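Techylectin-5A (Tachypleus tridentatus, PDB 1JC9) acts as a calcium-containing lectin of horseshoe-crab innate immunity, agglutinating bacteria and human erythrocytes by recognising acetyl-group-containing substances on the cells. Local coordinates at residues R137-K148 / L252-E263. Sequence-based numbering, arbitrary orientation.
Sequences RNYMIRFDLKDK and LPQVEMKIRPVE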
ATOM      1  N   ARG A 137       2.160  17.216  -0.014  1.00 22.34           N
ATOM      2  CA  ARG A 137       0.840  17.820   0.114  1.00 23.65           C
ATOM      3  C   ARG A 137      -0.136  16.827   0.714  1.00 23.59           C
ATOM      4  O   ARG A 137       0.262  15.723   1.085  1.00 22.08           O
ATOM      5  CB  ARG A 137       0.323  18.393  -1.210  1.00 27.45           C
ATOM      6  CG  ARG A 137       0.171  17.471  -2.397  1.00 31.58           C
ATOM      7  CD  ARG A 137      -0.597  18.279  -3.429  1.00 35.73           C
ATOM      8  NE  ARG A 137      -0.735  17.670  -4.745  1.00 41.26           N
ATOM      9  CZ  ARG A 137       0.194  17.711  -5.695  1.00 44.69           C
ATOM     10  NH1 ARG A 137       1.352  18.327  -5.475  1.00 45.13           N
ATOM     11  NH2 ARG A 137      -0.060  17.171  -6.884  1.00 42.93           N
ATOM     12  N   ASN A 138      -1.402  17.212   0.831  1.00 21.72           N
ATOM     13  CA  ASN A 138      -2.386  16.330   1.450  1.00 22.83           C
ATOM     14  C   ASN A 138      -3.017  15.316   0.500  1.00 20.95           C
ATOM     15  O   ASN A 138      -3.646  15.675  -0.493  1.00 20.77           O
ATOM     16  CB  ASN A 138      -3.465  17.170   2.140  1.00 23.11           C
ATOM     17  CG  ASN A 138      -4.313  16.356   3.095  1.00 26.72           C
ATOM     18  OD1 ASN A 138      -3.826  15.429   3.740  1.00 27.61           O
ATOM     19  ND2 ASN A 138      -5.586  16.712   3.206  1.00 27.39           N
ATOM     20  N   TYR A 139      -2.843  14.039   0.825  1.00 19.48           N
ATOM     21  CA  TYR A 139      -3.369  12.951   0.010  1.00 19.48           C
ATOM     22  C   TYR A 139      -4.365  12.060   0.727  1.00 19.32           C
ATOM     23  O   TYR A 139      -4.402  11.997   1.955  1.00 20.78           O
ATOM     24  CB  TYR A 139      -2.236  12.031  -0.469  1.00 17.95           C
ATOM     25  CG  TYR A 139      -1.311  12.615  -1.500  1.00 15.52           C
ATOM     26  CD1 TYR A 139      -0.242  13.429  -1.132  1.00 16.85           C
ATOM     27  CD2 TYR A 139      -1.510  12.357  -2.853  1.00 14.97           C
ATOM     28  CE1 TYR A 139       0.609  13.972  -2.095  1.00 18.46           C
ATOM     29  CE2 TYR A 139      -0.675  12.894  -3.819  1.00 18.38           C
ATOM     30  CZ  TYR A 139       0.381  13.700  -3.437  1.00 17.63           C
ATOM     31  OH  TYR A 139       1.193  14.231  -4.406  1.00 18.01           O
ATOM     32  N   MET A 140      -5.176  11.369  -0.066  1.00 19.40           N
ATOM     33  CA  MET A 140      -6.113  10.394   0.465  1.00 20.07           C
ATOM     34  C   MET A 140      -5.613   9.094  -0.154  1.00 18.70           C
ATOM     35  O   MET A 140      -5.011   9.111  -1.232  1.00 19.21           O
ATOM     36  CB  MET A 140      -7.555  10.679   0.022  1.00 23.60           C
ATOM     37  CG  MET A 140      -7.800  10.663  -1.477  1.00 26.69           C
ATOM     38  SD  MET A 140      -9.575  10.766  -1.857  1.00 35.45           S
ATOM     39  CE  MET A 140     -10.023  12.256  -0.982  1.00 29.41           C
ATOM     40  N   ILE A 141      -5.814   7.977   0.530  1.00 17.95           N
ATOM     41  CA  ILE A 141      -5.374   6.703  -0.009  1.00 17.41           C
ATOM     42  C   ILE A 141      -6.594   5.859  -0.334  1.00 18.11           C
ATOM     43  O   ILE A 141      -7.580   5.862   0.398  1.00 19.46           O
ATOM     44  CB  ILE A 141      -4.454   5.933   0.986  1.00 16.38           C
ATOM     45  CG1 ILE A 141      -4.043   4.591   0.377  1.00 17.37           C
ATOM     46  CG2 ILE A 141      -5.165   5.709   2.311  1.00 14.72           C
ATOM     47  CD1 ILE A 141      -3.000   3.847   1.181  1.00 19.16           C
ATOM     48  N   ARG A 142      -6.537   5.156  -1.456  1.00 18.77           N
ATOM     49  CA  ARG A 142      -7.641   4.298  -1.851  1.00 18.61           C
ATOM     50  C   ARG A 142      -7.165   2.855  -1.972  1.00 18.42           C
ATOM     51  O   ARG A 142      -6.106   2.593  -2.539  1.00 16.80           O
ATOM     52  CB  ARG A 142      -8.229   4.763  -3.190  1.00 18.56           C
ATOM     53  CG  ARG A 142      -9.271   3.808  -3.759  1.00 20.58           C
ATOM     54  CD  ARG A 142      -9.958   4.346  -5.022  1.00 20.82           C
ATOM     55  NE  ARG A 142     -10.761   3.291  -5.640  1.00 25.33           N
ATOM     56  CZ  ARG A 142     -12.069   3.364  -5.861  1.00 22.92           C
ATOM     57  NH1 ARG A 142     -12.748   4.451  -5.522  1.00 25.29           N
ATOM     58  NH2 ARG A 142     -12.701   2.335  -6.405  1.00 25.16           N
ATOM     59  N   PHE A 143      -7.943   1.929  -1.414  1.00 18.76           N
ATOM     60  CA  PHE A 143      -7.634   0.506  -1.496  1.00 19.76           C
ATOM     61  C   PHE A 143      -8.629  -0.128  -2.464  1.00 20.45           C
ATOM     62  O   PHE A 143      -9.836   0.007  -2.286  1.00 21.58           O
ATOM     63  CB  PHE A 143      -7.800  -0.200  -0.139  1.00 18.97           C
ATOM     64  CG  PHE A 143      -6.767   0.177   0.894  1.00 19.55           C
ATOM     65  CD1 PHE A 143      -6.939   1.304   1.696  1.00 18.81           C
ATOM     66  CD2 PHE A 143      -5.640  -0.618   1.087  1.00 17.01           C
ATOM     67  CE1 PHE A 143      -6.005   1.632   2.678  1.00 19.63           C
ATOM     68  CE2 PHE A 143      -4.701  -0.297   2.064  1.00 18.34           C
ATOM     69  CZ  PHE A 143      -4.885   0.828   2.861  1.00 17.81           C
ATOM     70  N   ASP A 144      -8.130  -0.797  -3.499  1.00 21.06           N
ATOM     71  CA  ASP A 144      -9.002  -1.480  -4.440  1.00 21.98           C
ATOM     72  C   ASP A 144      -8.770  -2.971  -4.236  1.00 22.68           C
ATOM     73  O   ASP A 144      -7.659  -3.465  -4.424  1.00 23.54           O
ATOM     74  CB  ASP A 144      -8.693  -1.068  -5.882  1.00 21.71           C
ATOM     75  CG  ASP A 144      -9.321   0.265  -6.245  1.00 24.48           C
ATOM     76  OD1 ASP A 144     -10.528   0.440  -5.984  1.00 26.12           O
ATOM     77  OD2 ASP A 144      -8.621   1.140  -6.792  1.00 25.80           O
ATOM     78  N   LEU A 145      -9.826  -3.677  -3.844  1.00 22.46           N
ATOM     79  CA  LEU A 145      -9.747  -5.108  -3.565  1.00 24.24           C
ATOM     80  C   LEU A 145     -10.660  -5.935  -4.472  1.00 25.44           C
ATOM     81  O   LEU A 145     -11.762  -5.508  -4.822  1.00 24.72           O
ATOM     82  CB  LEU A 145     -10.141  -5.356  -2.105  1.00 22.45           C
ATOM     83  CG  LEU A 145      -9.657  -4.308  -1.096  1.00 23.50           C
ATOM     84  CD1 LEU A 145     -10.403  -4.483   0.218  1.00 24.60           C
ATOM     85  CD2 LEU A 145      -8.150  -4.443  -0.888  1.00 22.73           C
ATOM     86  N   LYS A 146     -10.205  -7.129  -4.832  1.00 26.63           N
ATOM     87  CA  LYS A 146     -10.981  -8.017  -5.689  1.00 28.97           C
ATOM     88  C   LYS A 146     -10.792  -9.465  -5.239  1.00 29.03           C
ATOM     89  O   LYS A 146      -9.674  -9.871  -4.918  1.00 28.86           O
ATOM     90  CB  LYS A 146     -10.526  -7.862  -7.145  1.00 30.39           C
ATOM     91  CG  LYS A 146     -11.255  -8.770  -8.125  1.00 35.31           C
ATOM     92  CD  LYS A 146     -10.643  -8.722  -9.520  1.00 38.48           C
ATOM     93  CE  LYS A 146     -10.773  -7.348 -10.152  1.00 41.61           C
ATOM     94  NZ  LYS A 146     -10.180  -7.319 -11.521  1.00 45.87           N
ATOM     95  N   ASP A 147     -11.875 -10.243  -5.203  1.00 29.82           N
ATOM     96  CA  ASP A 147     -11.761 -11.642  -4.802  1.00 30.11           C
ATOM     97  C   ASP A 147     -11.709 -12.552  -6.030  1.00 32.26           C
ATOM     98  O   ASP A 147     -11.686 -12.065  -7.161  1.00 31.81           O
ATOM     99  CB  ASP A 147     -12.911 -12.059  -3.871  1.00 29.36           C
ATOM    100  CG  ASP A 147     -14.268 -12.042  -4.550  1.00 29.30           C
ATOM    101  OD1 ASP A 147     -14.337 -12.192  -5.788  1.00 28.50           O
ATOM    102  OD2 ASP A 147     -15.278 -11.897  -3.831  1.00 28.78           O
ATOM    103  N   LYS A 148     -11.688 -13.865  -5.810  1.00 34.50           N
ATOM    104  CA  LYS A 148     -11.602 -14.822  -6.914  1.00 37.86           C
ATOM    105  C   LYS A 148     -12.819 -14.868  -7.834  1.00 38.68           C
ATOM    106  O   LYS A 148     -12.718 -15.329  -8.970  1.00 38.40           O
ATOM    107  CB  LYS A 148     -11.305 -16.225  -6.380  1.00 39.29           C
ATOM    108  CG  LYS A 148     -10.025 -16.296  -5.571  1.00 41.09           C
ATOM    109  CD  LYS A 148      -9.620 -17.725  -5.262  1.00 43.72           C
ATOM    110  CE  LYS A 148      -9.127 -18.440  -6.506  1.00 44.33           C
ATOM    111  NZ  LYS A 148      -8.558 -19.771  -6.165  1.00 47.78           N
ATOM    112  N   LEU A 252      -6.849 -12.351  -0.699  1.00 22.63           N
ATOM    113  CA  LEU A 252      -7.323 -11.702  -1.922  1.00 22.08           C
ATOM    114  C   LEU A 252      -6.328 -11.884  -3.068  1.00 21.56           C
ATOM    115  O   LEU A 252      -5.120 -11.709  -2.901  1.00 22.16           O
ATOM    116  CB  LEU A 252      -7.588 -10.210  -1.657  1.00 22.07           C
ATOM    117  CG  LEU A 252      -8.692  -9.920  -0.627  1.00 22.48           C
ATOM    118  CD1 LEU A 252      -8.624  -8.476  -0.175  1.00 24.30           C
ATOM    119  CD2 LEU A 252     -10.059 -10.232  -1.227  1.00 22.44           C
ATOM    120  N   PRO A 253      -6.824 -12.261  -4.253  1.00 21.86           N
ATOM    121  CA  PRO A 253      -5.957 -12.470  -5.416  1.00 22.17           C
ATOM    122  C   PRO A 253      -5.413 -11.200  -6.066  1.00 21.93           C
ATOM    123  O   PRO A 253      -4.380 -11.241  -6.736  1.00 23.17           O
ATOM    124  CB  PRO A 253      -6.846 -13.277  -6.360  1.00 21.01           C
ATOM    125  CG  PRO A 253      -8.207 -12.744  -6.064  1.00 20.84           C
ATOM    126  CD  PRO A 253      -8.213 -12.658  -4.554  1.00 21.06           C
ATOM    127  N   GLN A 254      -6.104 -10.079  -5.883  1.00 23.28           N
ATOM    128  CA  GLN A 254      -5.648  -8.814  -6.463  1.00 25.35           C
ATOM    129  C   GLN A 254      -5.998  -7.615  -5.600  1.00 23.40           C
ATOM    130  O   GLN A 254      -7.156  -7.426  -5.238  1.00 23.91           O
ATOM    131  CB  GLN A 254      -6.259  -8.594  -7.847  1.00 28.57           C
ATOM    132  CG  GLN A 254      -5.774  -9.541  -8.916  1.00 36.55           C
ATOM    133  CD  GLN A 254      -6.227  -9.114 -10.297  1.00 40.74           C
ATOM    134  OE1 GLN A 254      -5.825  -8.061 -10.797  1.00 44.20           O
ATOM    135  NE2 GLN A 254      -7.074  -9.924 -10.919  1.00 43.82           N
ATOM    136  N   VAL A 255      -4.996  -6.806  -5.274  1.00 20.91           N
ATOM    137  CA  VAL A 255      -5.216  -5.607  -4.472  1.00 21.87           C
ATOM    138  C   VAL A 255      -4.279  -4.501  -4.952  1.00 21.41           C
ATOM    139  O   VAL A 255      -3.255  -4.773  -5.578  1.00 22.08           O
ATOM    140  CB  VAL A 255      -4.950  -5.850  -2.955  1.00 21.44           C
ATOM    141  CG1 VAL A 255      -5.765  -7.030  -2.457  1.00 22.10           C
ATOM    142  CG2 VAL A 255      -3.477  -6.083  -2.709  1.00 22.03           C
ATOM    143  N   GLU A 256      -4.650  -3.256  -4.671  1.00 21.42           N
ATOM    144  CA  GLU A 256      -3.838  -2.102  -5.039  1.00 20.85           C
ATOM    145  C   GLU A 256      -4.055  -0.994  -4.028  1.00 20.69           C
ATOM    146  O   GLU A 256      -5.166  -0.802  -3.535  1.00 20.88           O
ATOM    147  CB  GLU A 256      -4.215  -1.545  -6.417  1.00 22.28           C
ATOM    148  CG  GLU A 256      -3.967  -2.447  -7.608  1.00 25.47           C
ATOM    149  CD  GLU A 256      -4.199  -1.717  -8.920  1.00 26.25           C
ATOM    150  OE1 GLU A 256      -4.994  -0.752  -8.932  1.00 28.79           O
ATOM    151  OE2 GLU A 256      -3.598  -2.107  -9.941  1.00 28.58           O
ATOM    152  N   MET A 257      -2.981  -0.275  -3.721  1.00 20.41           N
ATOM    153  CA  MET A 257      -3.028   0.860  -2.813  1.00 20.68           C
ATOM    154  C   MET A 257      -2.581   2.024  -3.693  1.00 19.16           C
ATOM    155  O   MET A 257      -1.563   1.931  -4.379  1.00 18.12           O
ATOM    156  CB  MET A 257      -2.066   0.645  -1.642  1.00 20.01           C
ATOM    157  CG  MET A 257      -2.495  -0.498  -0.721  1.00 19.69           C
ATOM    158  SD  MET A 257      -1.214  -1.022   0.438  1.00 20.50           S
ATOM    159  CE  MET A 257      -1.043   0.459   1.440  1.00 19.27           C
ATOM    160  N   LYS A 258      -3.352   3.106  -3.699  1.00 18.90           N
ATOM    161  CA  LYS A 258      -3.032   4.253  -4.540  1.00 18.75           C
ATOM    162  C   LYS A 258      -3.439   5.561  -3.875  1.00 19.02           C
ATOM    163  O   LYS A 258      -4.409   5.604  -3.111  1.00 17.33           O
ATOM    164  CB  LYS A 258      -3.747   4.099  -5.885  1.00 16.85           C
ATOM    165  CG  LYS A 258      -5.264   3.956  -5.746  1.00 18.42           C
ATOM    166  CD  LYS A 258      -5.934   3.451  -7.022  1.00 19.32           C
ATOM    167  CE  LYS A 258      -5.616   1.989  -7.266  1.00 20.58           C
ATOM    168  NZ  LYS A 258      -6.386   1.433  -8.412  1.00 20.00           N
ATOM    169  N   ILE A 259      -2.703   6.630  -4.178  1.00 18.90           N
ATOM    170  CA  ILE A 259      -2.989   7.930  -3.588  1.00 19.08           C
ATOM    171  C   ILE A 259      -3.318   9.018  -4.610  1.00 17.79           C
ATOM    172  O   ILE A 259      -2.910   8.945  -5.768  1.00 18.02           O
ATOM    173  CB  ILE A 259      -1.812   8.380  -2.667  1.00 20.66           C
ATOM    174  CG1 ILE A 259      -0.478   8.365  -3.418  1.00 24.15           C
ATOM    175  CG2 ILE A 259      -1.677   7.412  -1.501  1.00 17.16           C
ATOM    176  CD1 ILE A 259      -0.305   9.467  -4.407  1.00 32.94           C
ATOM    177  N   ARG A 260      -4.084  10.013  -4.172  1.00 18.21           N
ATOM    178  CA  ARG A 260      -4.491  11.139  -5.016  1.00 20.00           C
ATOM    179  C   ARG A 260      -4.717  12.329  -4.093  1.00 21.52           C
ATOM    180  O   ARG A 260      -5.212  12.166  -2.980  1.00 20.28           O
ATOM    181  CB  ARG A 260      -5.792  10.812  -5.759  1.00 21.83           C
ATOM    182  CG  ARG A 260      -6.234  11.875  -6.756  1.00 23.58           C
ATOM    183  CD  ARG A 260      -7.364  11.378  -7.654  1.00 22.34           C
ATOM    184  NE  ARG A 260      -8.657  11.332  -6.978  1.00 21.78           N
ATOM    185  CZ  ARG A 260      -9.778  10.905  -7.555  1.00 23.08           C
ATOM    186  NH1 ARG A 260      -9.759  10.486  -8.815  1.00 20.75           N
ATOM    187  NH2 ARG A 260     -10.920  10.903  -6.879  1.00 24.97           N
ATOM    188  N   PRO A 261      -4.358  13.543  -4.538  1.00 22.62           N
ATOM    189  CA  PRO A 261      -4.554  14.715  -3.680  1.00 24.32           C
ATOM    190  C   PRO A 261      -6.010  14.893  -3.259  1.00 25.51           C
ATOM    191  O   PRO A 261      -6.926  14.649  -4.044  1.00 25.28           O
ATOM    192  CB  PRO A 261      -4.062  15.873  -4.552  1.00 23.98           C
ATOM    193  CG  PRO A 261      -3.045  15.227  -5.437  1.00 22.71           C
ATOM    194  CD  PRO A 261      -3.726  13.925  -5.811  1.00 22.80           C
ATOM    195  N   VAL A 262      -6.216  15.311  -2.015  1.00 28.01           N
ATOM    196  CA  VAL A 262      -7.558  15.539  -1.500  1.00 32.77           C
ATOM    197  C   VAL A 262      -8.252  16.633  -2.318  1.00 36.38           C
ATOM    198  O   VAL A 262      -9.452  16.562  -2.570  1.00 37.63           O
ATOM    199  CB  VAL A 262      -7.516  15.977  -0.014  1.00 31.64           C
ATOM    200  CG1 VAL A 262      -8.911  16.338   0.466  1.00 32.19           C
ATOM    201  CG2 VAL A 262      -6.947  14.859   0.841  1.00 31.97           C
ATOM    202  N   GLU A 263      -7.484  17.632  -2.738  1.00 41.31           N
ATOM    203  CA  GLU A 263      -8.010  18.753  -3.516  1.00 46.65           C
ATOM    204  C   GLU A 263      -8.119  18.448  -5.011  1.00 48.35           C
ATOM    205  O   GLU A 263      -7.972  19.349  -5.837  1.00 50.31           O
ATOM    206  CB  GLU A 263      -7.111  19.986  -3.343  1.00 50.00           C
ATOM    207  CG  GLU A 263      -6.767  20.360  -1.902  1.00 55.69           C
ATOM    208  CD  GLU A 263      -5.911  19.314  -1.198  1.00 59.35           C
ATOM    209  OE1 GLU A 263      -4.852  18.921  -1.748  1.00 59.53           O
ATOM    210  OE2 GLU A 263      -6.297  18.890  -0.088  1.00 61.76           O
TER
HETATM  211  O   HOH W   1      -6.225  19.527   2.476  1.00 63.22           O
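Lys-258 NZ is gripped by three carboxylates: Asp-144 OD2 across the strand pair at 2.8 Å, Glu-256 OE1 of its own strand at 2.6 Å, and Asp-81 from another strand of the sheet. The lysine chain bends at chi3 (71°) and crosses the Asp-144 side chain at about a right angle, bringing NZ to the anti side of OD2. The other oxygen, Asp-144 OD1, is held side-on by Arg-142, whose NE and NH2 both donate to it at 2.9 Å, close to the guanidinium plane. Directly paired residues carry like charges here, Arg-142 facing Lys-258 and Asp-144 facing Glu-256; compensation runs within each strand and diagonally from Lys-258 to Asp-144. Glu-256 also pairs with Arg-94. Beneath them main-chain hydrogen bonds join the antiparallel strands, two each at Met-140/Arg-260, Arg-142/Lys-258 and Asp-144/Glu-256; that from Arg-142 N to Lys-258 O is short (2.7 Å) and nearly straight (170°).

The opposite face is apolar. Met-257 lies alongside Phe-143, its CG 3.6 Å from CE2 and its sulfur in an oblique Met-aromatic contact, while its CE reaches Ile-141 CD1. Leu-145 meets Val-255 and Leu-252, with Trp-245 packed beyond. At the far end, a water links Asn-138 ND2, which also donates to Asp-159 OD1 of strand 152-162, to Glu-263 OE2.

These strands belong to the large antiparallel sheet of the fibrinogen C-terminal domain, flanked by 152-162 and 89-95. With a four-residue salt-bridge network on one face and hydrocarbon, aromatic and sulfur groups on the other, the pair is two-sided, and charge compensation probably keeps Lys-258 protonated despite its burial.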